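Local coordinates for protein thymidylate kinase (PDB 3LD9) that probably catalyses the ATP-dependent phosphorylation of dTMP to dTDP, a step shared by the de novo and salvage routes to dTTP, at residues S132-D135 and Q136-L140; D117-I120 and A121-Y125; M91-E94 and H95-K98. All coordinates share one frame; numbering follows the deposited sequence.

All three interactions are helical-turn contacts on three helices of a kinase with a parallel core sheet. Interaction 2, on helix 116-126, is the most buried: no other chain touches it, Tyr122 comes close to the predicted ATP-binding loop, and its bonds are mainly backbone ones within a widened turn. Interactions 1 and 3, on helices 131-141 and 81-105, both reach the second subunit. In the partly exposed interaction 1 that meeting is mostly leucine packing with a water bridge on another side; in interaction 3 it is largely polar and charged. Ile134 packs on Ile120 and Gln123 to join interactions 1 and 2, whereas Arg92 NH1 of interaction 3 probably hydrogen-bonds both Asn138 and Thr119.

Interaction 1 (S132-D135 and Q136-L140); sequences SLID and QLNDL
Leu133 and Leu137, one turn apart on helix 131-141, meet through their methyl groups, and the Leu137 side chain can be followed outward to define the contact. Its CB lies 3.5 Å from Leu133 O, the same oxygen that accepts the Leu137 backbone N-H. CG comes closer, 3.3 Å from Leu133 O, because it stands opposite the carbonyl carbon and beside the backbone N (chi1 -74°), leaning back toward the preceding turn. Of the two tips, CD1 reaches Leu133 CD1 at 3.8 Å, the two side chains crossing at a slant. Leu133 bends its own end forward to meet it, although its CB sets off away from the second segment.

Four backbone bonds of the i to i+4 type fix the spacing; the straightest, from Asn138 N to Ile134 O, measures 3.0 Å with an N-H...O angle of 171°. Ile134 and Asn138 run side by side, pointing the same way, with Ile134 CG2 3.9 Å from Asn138 ND2. The amide of Asn138 is held at both ends: OD1 accepts from Arg92 NH1, while ND2 donates to a water at 3.1 Å. The same water donates a hydrogen bond to Asp135 OD2 at 2.6 Å, a solvent bridge between residues three apart that helps fix the amide's rotation.

Ile134 also packs on Ile120 and Leu85, toward the neighbouring helices 116-126 and 81-105. Leu133 packs on Leu140 of the second subunit, and Gln136 and Leu137 each meet their own counterparts there. The arrangement is that of an amphipathic helix, with leucines toward the second subunit and Ile134 and Asn138 toward helices 116-126 and 81-105, within the P-loop kinase fold of the thymidylate kinase family.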
ATOM      1  N   SER A 132     -27.534  -5.218 -13.348  1.00 39.03           N
ATOM      2  CA  SER A 132     -27.972  -5.499 -11.993  1.00 39.17           C
ATOM      3  C   SER A 132     -26.846  -6.128 -11.200  1.00 37.31           C
ATOM      4  O   SER A 132     -26.669  -5.794 -10.031  1.00 37.42           O
ATOM      5  CB  SER A 132     -29.235  -6.365 -11.971  1.00 41.34           C
ATOM      6  OG  SER A 132     -28.942  -7.690 -12.353  1.00 44.58           O
ATOM      7  N   LEU A 133     -26.042  -6.989 -11.833  1.00 35.94           N
ATOM      8  CA  LEU A 133     -24.845  -7.533 -11.184  1.00 32.95           C
ATOM      9  C   LEU A 133     -23.850  -6.445 -10.800  1.00 31.38           C
ATOM     10  O   LEU A 133     -23.252  -6.478  -9.696  1.00 30.59           O
ATOM     11  CB  LEU A 133     -24.165  -8.563 -12.088  1.00 32.90           C
ATOM     12  CG  LEU A 133     -22.716  -8.986 -11.806  1.00 30.75           C
ATOM     13  CD1 LEU A 133     -22.601  -9.704 -10.456  1.00 30.38           C
ATOM     14  CD2 LEU A 133     -22.212  -9.871 -12.941  1.00 31.25           C
ATOM     15  N   ILE A 134     -23.650  -5.488 -11.708  1.00 30.35           N
ATOM     16  CA  ILE A 134     -22.707  -4.389 -11.500  1.00 28.26           C
ATOM     17  C   ILE A 134     -23.210  -3.483 -10.379  1.00 28.21           C
ATOM     18  O   ILE A 134     -22.418  -3.056  -9.541  1.00 26.72           O
ATOM     19  CB  ILE A 134     -22.481  -3.586 -12.819  1.00 28.69           C
ATOM     20  CG1 ILE A 134     -21.815  -4.488 -13.863  1.00 27.76           C
ATOM     21  CG2 ILE A 134     -21.657  -2.332 -12.568  1.00 26.73           C
ATOM     22  CD1 ILE A 134     -21.610  -3.856 -15.218  1.00 27.51           C
ATOM     23  N   ASP A 135     -24.525  -3.204 -10.340  1.00 29.22           N
ATOM     24  CA  ASP A 135     -25.094  -2.502  -9.191  1.00 30.01           C
ATOM     25  C   ASP A 135     -24.810  -3.218  -7.854  1.00 29.38           C
ATOM     26  O   ASP A 135     -24.434  -2.583  -6.855  1.00 28.48           O
ATOM     27  CB  ASP A 135     -26.609  -2.297  -9.349  1.00 31.86           C
ATOM     28  CG  ASP A 135     -26.957  -1.168 -10.294  1.00 34.34           C
ATOM     29  OD1 ASP A 135     -28.117  -1.179 -10.763  1.00 40.77           O
ATOM     30  OD2 ASP A 135     -26.106  -0.272 -10.558  1.00 34.36           O
ATOM     31  N   GLN A 136     -25.003  -4.533  -7.850  1.00 29.87           N
ATOM     32  CA  GLN A 136     -24.783  -5.337  -6.656  1.00 30.59           C
ATOM     33  C   GLN A 136     -23.305  -5.303  -6.226  1.00 28.56           C
ATOM     34  O   GLN A 136     -23.026  -5.191  -5.048  1.00 28.32           O
ATOM     35  CB  GLN A 136     -25.219  -6.798  -6.863  1.00 31.17           C
ATOM     36  CG  GLN A 136     -26.729  -7.046  -6.993  1.00 36.43           C
ATOM     37  CD  GLN A 136     -27.037  -8.510  -7.327  1.00 40.95           C
ATOM     38  OE1 GLN A 136     -26.149  -9.372  -7.286  1.00 42.76           O
ATOM     39  NE2 GLN A 136     -28.294  -8.795  -7.655  1.00 46.41           N
ATOM     40  N   LEU A 137     -22.393  -5.434  -7.186  1.00 27.51           N
ATOM     41  CA  LEU A 137     -20.969  -5.435  -6.918  1.00 26.36           C
ATOM     42  C   LEU A 137     -20.519  -4.101  -6.337  1.00 26.32           C
ATOM     43  O   LEU A 137     -19.794  -4.061  -5.355  1.00 25.64           O
ATOM     44  CB  LEU A 137     -20.197  -5.763  -8.190  1.00 25.86           C
ATOM     45  CG  LEU A 137     -20.249  -7.236  -8.623  1.00 26.10           C
ATOM     46  CD1 LEU A 137     -19.582  -7.434 -10.003  1.00 22.96           C
ATOM     47  CD2 LEU A 137     -19.619  -8.114  -7.578  1.00 23.49           C
ATOM     48  N   ASN A 138     -20.991  -3.003  -6.932  1.00 26.99           N
ATOM     49  CA  ASN A 138     -20.756  -1.677  -6.400  1.00 26.57           C
ATOM     50  C   ASN A 138     -21.316  -1.509  -4.990  1.00 27.51           C
ATOM     51  O   ASN A 138     -20.615  -0.996  -4.118  1.00 26.78           O
ATOM     52  CB  ASN A 138     -21.329  -0.594  -7.324  1.00 27.34           C
ATOM     53  CG  ASN A 138     -20.463  -0.338  -8.543  1.00 26.63           C
ATOM     54  OD1 ASN A 138     -19.243  -0.543  -8.519  1.00 25.76           O
ATOM     55  ND2 ASN A 138     -21.094   0.131  -9.620  1.00 27.33           N
ATOM     56  N   ASP A 139     -22.554  -1.942  -4.738  1.00 28.83           N
ATOM     57  CA  ASP A 139     -23.102  -1.783  -3.385  1.00 29.66           C
ATOM     58  C   ASP A 139     -22.409  -2.685  -2.381  1.00 28.90           C
ATOM     59  O   ASP A 139     -22.425  -2.407  -1.185  1.00 28.31           O
ATOM     60  CB  ASP A 139     -24.605  -2.052  -3.299  1.00 32.45           C
ATOM     61  CG  ASP A 139     -25.207  -1.534  -1.970  1.00 36.92           C
ATOM     62  OD1 ASP A 139     -25.987  -2.273  -1.353  1.00 43.45           O
ATOM     63  OD2 ASP A 139     -24.862  -0.397  -1.515  1.00 41.71           O
ATOM     64  N   LEU A 140     -21.844  -3.785  -2.870  1.00 27.09           N
ATOM     65  CA  LEU A 140     -21.090  -4.675  -2.038  1.00 26.83           C
ATOM     66  C   LEU A 140     -19.847  -3.955  -1.544  1.00 25.03           C
ATOM     67  O   LEU A 140     -19.455  -4.143  -0.408  1.00 25.11           O
ATOM     68  CB  LEU A 140     -20.683  -5.949  -2.813  1.00 26.67           C
ATOM     69  CG  LEU A 140     -19.858  -6.988  -2.057  1.00 27.73           C
ATOM     70  CD1 LEU A 140     -20.725  -7.734  -1.000  1.00 30.98           C
ATOM     71  CD2 LEU A 140     -19.248  -7.958  -3.035  1.00 27.14           C
TER
HETATM   72  O   HOH W   1     -24.053   1.041  -9.597  1.00 22.15           O

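Interaction 2 (D117-I120 and A121-Y125); sequences DSTI and AYQGY
Ala121 N donates to Asp117 O at 3.0 Å with an N-H...O angle of 169°, a regular alpha-helical bond at the start of a segment that soon widens into a pi-type turn. Tyr122 N likewise bonds four residues back, to Ser118 O, and its ring turns an edge to that carbonyl, CD1 lying 3.4 Å from Ser118 O near the ring plane. The phenol end goes to the Asp30 backbone N, linking the helix to the predicted ATP-binding loop. Next, Gln123 N bonds to Thr119 O at 2.8 Å, but at a bent 135°. Its chain folds back at chi2 (51°), which brings OE1 to 3.7 Å from the Thr119 CG2 methyl.

Gly124 marks the change of register: its N makes two weak bonds, to Thr119 O and Ile120 O. Tyr125 N completes the widened turn by bonding to Ile120 O, five residues back, at 3.0 Å. Its hydroxyl is hydrogen-bonded to Asp185 OD2 of helix 173-189, and Ile120 packs on Ile186 of the same helix. Across the turn itself, the Tyr125 ring carries CE1 to 4.1 Å from Ile120 CG2.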
ATOM      1  N   ASP A 117     -20.348   4.956 -11.939  1.00 25.13           N
ATOM      2  CA  ASP A 117     -21.149   5.082 -13.160  1.00 26.63           C
ATOM      3  C   ASP A 117     -20.345   4.712 -14.424  1.00 26.55           C
ATOM      4  O   ASP A 117     -20.904   4.176 -15.375  1.00 26.14           O
ATOM      5  CB  ASP A 117     -21.775   6.485 -13.274  1.00 27.45           C
ATOM      6  CG  ASP A 117     -22.603   6.841 -12.063  1.00 27.56           C
ATOM      7  OD1 ASP A 117     -23.492   6.030 -11.687  1.00 28.13           O
ATOM      8  OD2 ASP A 117     -22.342   7.906 -11.471  1.00 26.52           O
ATOM      9  N   SER A 118     -19.041   4.986 -14.434  1.00 25.31           N
ATOM     10  CA  SER A 118     -18.209   4.495 -15.538  1.00 26.51           C
ATOM     11  C   SER A 118     -18.355   2.979 -15.715  1.00 25.73           C
ATOM     12  O   SER A 118     -18.393   2.480 -16.829  1.00 25.95           O
ATOM     13  CB  SER A 118     -16.734   4.879 -15.344  1.00 25.36           C
ATOM     14  OG  SER A 118     -16.581   6.284 -15.686  1.00 31.34           O
ATOM     15  N   THR A 119     -18.433   2.263 -14.604  1.00 25.33           N
ATOM     16  CA  THR A 119     -18.488   0.802 -14.646  1.00 25.27           C
ATOM     17  C   THR A 119     -19.758   0.301 -15.273  1.00 26.39           C
ATOM     18  O   THR A 119     -19.719  -0.623 -16.072  1.00 28.67           O
ATOM     19  CB  THR A 119     -18.315   0.180 -13.251  1.00 23.76           C
ATOM     20  OG1 THR A 119     -17.221   0.817 -12.600  1.00 24.18           O
ATOM     21  CG2 THR A 119     -18.020  -1.289 -13.384  1.00 22.37           C
ATOM     22  N   ILE A 120     -20.889   0.913 -14.951  1.00 27.55           N
ATOM     23  CA  ILE A 120     -22.164   0.584 -15.628  1.00 28.50           C
ATOM     24  C   ILE A 120     -22.112   0.910 -17.117  1.00 29.52           C
ATOM     25  O   ILE A 120     -22.512   0.100 -17.972  1.00 30.82           O
ATOM     26  CB  ILE A 120     -23.360   1.359 -14.984  1.00 29.68           C
ATOM     27  CG1 ILE A 120     -23.728   0.730 -13.631  1.00 29.56           C
ATOM     28  CG2 ILE A 120     -24.547   1.376 -15.913  1.00 29.22           C
ATOM     29  CD1 ILE A 120     -24.581  -0.552 -13.777  1.00 30.21           C
ATOM     30  N   ALA A 121     -21.612   2.100 -17.444  1.00 29.34           N
ATOM     31  CA  ALA A 121     -21.559   2.512 -18.840  1.00 30.48           C
ATOM     32  C   ALA A 121     -20.604   1.652 -19.673  1.00 30.22           C
ATOM     33  O   ALA A 121     -20.949   1.218 -20.756  1.00 30.70           O
ATOM     34  CB  ALA A 121     -21.205   4.030 -18.955  1.00 29.96           C
ATOM     35  N   TYR A 122     -19.398   1.410 -19.168  1.00 29.56           N
ATOM     36  CA  TYR A 122     -18.420   0.652 -19.935  1.00 29.93           C
ATOM     37  C   TYR A 122     -18.629  -0.857 -19.822  1.00 30.56           C
ATOM     38  O   TYR A 122     -18.746  -1.539 -20.850  1.00 31.10           O
ATOM     39  CB  TYR A 122     -17.001   1.037 -19.548  1.00 29.03           C
ATOM     40  CG  TYR A 122     -16.564   2.325 -20.204  1.00 29.88           C
ATOM     41  CD1 TYR A 122     -16.803   3.570 -19.610  1.00 28.61           C
ATOM     42  CD2 TYR A 122     -15.955   2.300 -21.445  1.00 31.26           C
ATOM     43  CE1 TYR A 122     -16.393   4.743 -20.225  1.00 28.38           C
ATOM     44  CE2 TYR A 122     -15.561   3.458 -22.075  1.00 31.92           C
ATOM     45  CZ  TYR A 122     -15.773   4.672 -21.470  1.00 32.40           C
ATOM     46  OH  TYR A 122     -15.380   5.803 -22.167  1.00 36.89           O
ATOM     47  N   GLN A 123     -18.657  -1.396 -18.598  1.00 29.74           N
ATOM     48  CA  GLN A 123     -18.739  -2.860 -18.437  1.00 29.56           C
ATOM     49  C   GLN A 123     -20.143  -3.387 -18.759  1.00 30.38           C
ATOM     50  O   GLN A 123     -20.294  -4.520 -19.252  1.00 30.69           O
ATOM     51  CB  GLN A 123     -18.335  -3.307 -17.024  1.00 28.64           C
ATOM     52  CG  GLN A 123     -16.796  -3.420 -16.794  1.00 29.29           C
ATOM     53  CD  GLN A 123     -16.052  -2.172 -17.224  1.00 28.80           C
ATOM     54  OE1 GLN A 123     -16.152  -1.158 -16.561  1.00 30.88           O
ATOM     55  NE2 GLN A 123     -15.332  -2.235 -18.344  1.00 26.72           N
ATOM     56  N   GLY A 124     -21.156  -2.581 -18.461  1.00 29.74           N
ATOM     57  CA  GLY A 124     -22.540  -2.991 -18.649  1.00 32.22           C
ATOM     58  C   GLY A 124     -23.076  -2.728 -20.057  1.00 33.63           C
ATOM     59  O   GLY A 124     -23.340  -3.640 -20.812  1.00 34.78           O
ATOM     60  N   TYR A 125     -23.215  -1.464 -20.420  1.00 34.45           N
ATOM     61  CA  TYR A 125     -23.726  -1.134 -21.757  1.00 36.09           C
ATOM     62  C   TYR A 125     -22.704  -1.479 -22.827  1.00 36.05           C
ATOM     63  O   TYR A 125     -23.031  -2.141 -23.804  1.00 37.58           O
ATOM     64  CB  TYR A 125     -24.110   0.335 -21.831  1.00 36.11           C
ATOM     65  CG  TYR A 125     -25.448   0.647 -21.203  1.00 37.53           C
ATOM     66  CD1 TYR A 125     -25.615   0.645 -19.826  1.00 37.20           C
ATOM     67  CD2 TYR A 125     -26.547   0.971 -21.993  1.00 40.88           C
ATOM     68  CE1 TYR A 125     -26.860   0.956 -19.246  1.00 39.08           C
ATOM     69  CE2 TYR A 125     -27.795   1.284 -21.427  1.00 41.70           C
ATOM     70  CZ  TYR A 125     -27.938   1.265 -20.055  1.00 40.98           C
ATOM     71  OH  TYR A 125     -29.154   1.572 -19.503  1.00 42.35           O
TER

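Interaction 3 (M91-E94 and H95-K98); sequences MRRE and HFVK
Glu94 and Lys98 form the ionic part of this turn of helix 81-105. Their side chains run side by side, pointing the same way, and Lys98 NZ lies near both carboxylate oxygens, 2.6 Å from Glu94 OE2 and 3.0 Å from Glu94 OE1. The salt bridge to OE2 uses the syn side of that oxygen, 21° out of the carboxylate plane. Both ends must bend to meet: the glutamate folds at chi2 (-55°), and the lysine runs extended until a turn at chi4 (78°) swings NZ inward. Glu94 OE1 also accepts from Asp80 N and Ser83 OG of the second subunit, and Lys98 NZ has a further acceptor in Gly78 O of that subunit.

A methyl-on-guanidinium contact comes from Val97. Its CG2 methyl sits over one face of the Arg93 guanidinium, above its centre, and lies 3.2 Å from Arg93 CZ, a tight approach. The arginine bends at chi2 to bring the flat group over the methyl, while its nitrogens bond outward: NE forms a salt bridge with Asp80 of the second subunit, and NH1 donates to Val141 O.

Four i to i+4 backbone bonds span the turn, which begins to widen at 96-98. Val97 N reaches Arg93 O at 3.0 Å, Lys98 N reaches Glu94 O at 2.9 Å, and His95 N and Phe96 N make the equivalent bonds to Met91 O and Arg92 O.

The intrahelical pair also meets donors and acceptors of the second subunit, so the same charges serve the helix turn and the interface. For Arg93, a methyl packs on its face while its nitrogens are bonded. Such a network would probably keep the carboxylate ionised and fix both groups in orientation where the two subunits meet.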
ATOM      1  N   MET A  91     -10.380  -3.039  -6.854  1.00 16.53           N
ATOM      2  CA  MET A  91      -9.608  -1.792  -6.699  1.00 16.10           C
ATOM      3  C   MET A  91     -10.466  -0.714  -6.055  1.00 15.88           C
ATOM      4  O   MET A  91      -9.995   0.063  -5.206  1.00 14.62           O
ATOM      5  CB  MET A  91      -9.099  -1.325  -8.074  1.00 15.81           C
ATOM      6  CG  MET A  91      -8.062  -2.274  -8.668  1.00 18.09           C
ATOM      7  SD  MET A  91      -7.752  -2.091 -10.448  1.00 23.82           S
ATOM      8  CE  MET A  91      -6.708  -0.666 -10.345  1.00 14.65           C
ATOM      9  N   ARG A  92     -11.732  -0.676  -6.462  1.00 16.40           N
ATOM     10  CA  ARG A  92     -12.740   0.252  -5.889  1.00 16.57           C
ATOM     11  C   ARG A  92     -12.905   0.012  -4.385  1.00 17.39           C
ATOM     12  O   ARG A  92     -12.892   0.954  -3.597  1.00 16.53           O
ATOM     13  CB  ARG A  92     -14.084   0.095  -6.575  1.00 17.09           C
ATOM     14  CG  ARG A  92     -15.180   0.984  -5.953  1.00 18.00           C
ATOM     15  CD  ARG A  92     -16.337   1.219  -6.905  1.00 19.51           C
ATOM     16  NE  ARG A  92     -15.788   1.792  -8.117  1.00 19.64           N
ATOM     17  CZ  ARG A  92     -16.158   1.540  -9.351  1.00 20.69           C
ATOM     18  NH1 ARG A  92     -17.161   0.738  -9.635  1.00 22.24           N
ATOM     19  NH2 ARG A  92     -15.480   2.130 -10.324  1.00 22.93           N
ATOM     20  N   ARG A  93     -12.962  -1.251  -3.993  1.00 17.73           N
ATOM     21  CA  ARG A  93     -13.015  -1.594  -2.571  1.00 18.76           C
ATOM     22  C   ARG A  93     -11.806  -1.047  -1.829  1.00 18.33           C
ATOM     23  O   ARG A  93     -11.949  -0.378  -0.808  1.00 18.11           O
ATOM     24  CB  ARG A  93     -13.130  -3.115  -2.355  1.00 18.92           C
ATOM     25  CG  ARG A  93     -13.221  -3.560  -0.896  1.00 18.05           C
ATOM     26  CD  ARG A  93     -14.384  -2.919  -0.175  1.00 17.43           C
ATOM     27  NE  ARG A  93     -14.358  -3.271   1.236  1.00 18.83           N
ATOM     28  CZ  ARG A  93     -15.174  -2.737   2.150  1.00 22.48           C
ATOM     29  NH1 ARG A  93     -16.062  -1.828   1.822  1.00 24.24           N
ATOM     30  NH2 ARG A  93     -15.106  -3.117   3.405  1.00 23.19           N
ATOM     31  N   GLU A  94     -10.622  -1.325  -2.344  1.00 18.61           N
ATOM     32  CA  GLU A  94      -9.395  -0.794  -1.747  1.00 19.34           C
ATOM     33  C   GLU A  94      -9.417   0.735  -1.613  1.00 18.88           C
ATOM     34  O   GLU A  94      -9.081   1.306  -0.554  1.00 19.00           O
ATOM     35  CB  GLU A  94      -8.175  -1.194  -2.584  1.00 20.10           C
ATOM     36  CG  GLU A  94      -7.514  -2.532  -2.230  1.00 22.48           C
ATOM     37  CD  GLU A  94      -7.090  -2.659  -0.777  1.00 24.53           C
ATOM     38  OE1 GLU A  94      -7.848  -3.286   0.011  1.00 26.25           O
ATOM     39  OE2 GLU A  94      -6.002  -2.131  -0.419  1.00 26.05           O
ATOM     40  N   HIS A  95      -9.794   1.381  -2.701  1.00 17.93           N
ATOM     41  CA  HIS A  95      -9.819   2.827  -2.786  1.00 17.90           C
ATOM     42  C   HIS A  95     -10.845   3.415  -1.830  1.00 19.00           C
ATOM     43  O   HIS A  95     -10.592   4.410  -1.151  1.00 18.39           O
ATOM     44  CB  HIS A  95     -10.146   3.210  -4.205  1.00 18.23           C
ATOM     45  CG  HIS A  95     -10.044   4.671  -4.503  1.00 17.41           C
ATOM     46  ND1 HIS A  95     -10.811   5.269  -5.469  1.00 17.43           N
ATOM     47  CD2 HIS A  95      -9.245   5.637  -4.006  1.00 18.97           C
ATOM     48  CE1 HIS A  95     -10.477   6.544  -5.566  1.00 20.91           C
ATOM     49  NE2 HIS A  95      -9.528   6.797  -4.682  1.00 16.82           N
ATOM     50  N   PHE A  96     -12.014   2.795  -1.782  1.00 19.59           N
ATOM     51  CA  PHE A  96     -13.046   3.281  -0.905  1.00 20.45           C
ATOM     52  C   PHE A  96     -12.634   3.189   0.555  1.00 20.98           C
ATOM     53  O   PHE A  96     -12.822   4.153   1.306  1.00 21.57           O
ATOM     54  CB  PHE A  96     -14.344   2.531  -1.101  1.00 20.52           C
ATOM     55  CG  PHE A  96     -15.447   3.078  -0.278  1.00 20.64           C
ATOM     56  CD1 PHE A  96     -16.032   4.283  -0.615  1.00 22.63           C
ATOM     57  CD2 PHE A  96     -15.888   2.421   0.838  1.00 23.33           C
ATOM     58  CE1 PHE A  96     -17.047   4.824   0.147  1.00 24.02           C
ATOM     59  CE2 PHE A  96     -16.894   2.960   1.622  1.00 24.53           C
ATOM     60  CZ  PHE A  96     -17.488   4.167   1.261  1.00 24.51           C
ATOM     61  N   VAL A  97     -12.102   2.039   0.953  1.00 21.10           N
ATOM     62  CA  VAL A  97     -11.766   1.815   2.353  1.00 22.23           C
ATOM     63  C   VAL A  97     -10.532   2.635   2.791  1.00 22.43           C
ATOM     64  O   VAL A  97     -10.506   3.167   3.884  1.00 21.71           O
ATOM     65  CB  VAL A  97     -11.573   0.297   2.667  1.00 23.01           C
ATOM     66  CG1 VAL A  97     -11.082   0.115   4.112  1.00 24.19           C
ATOM     67  CG2 VAL A  97     -12.899  -0.458   2.500  1.00 23.64           C
ATOM     68  N   LYS A  98      -9.532   2.767   1.918  1.00 21.28           N
ATOM     69  CA  LYS A  98      -8.307   3.443   2.302  1.00 22.41           C
ATOM     70  C   LYS A  98      -8.362   4.955   2.145  1.00 21.76           C
ATOM     71  O   LYS A  98      -7.836   5.656   2.990  1.00 21.11           O
ATOM     72  CB  LYS A  98      -7.095   2.796   1.594  1.00 22.14           C
ATOM     73  CG  LYS A  98      -6.869   1.341   2.180  1.00 26.64           C
ATOM     74  CD  LYS A  98      -5.753   0.547   1.518  1.00 29.82           C
ATOM     75  CE  LYS A  98      -5.381  -0.735   2.315  1.00 33.19           C
ATOM     76  NZ  LYS A  98      -6.327  -1.882   2.134  1.00 31.54           N
TER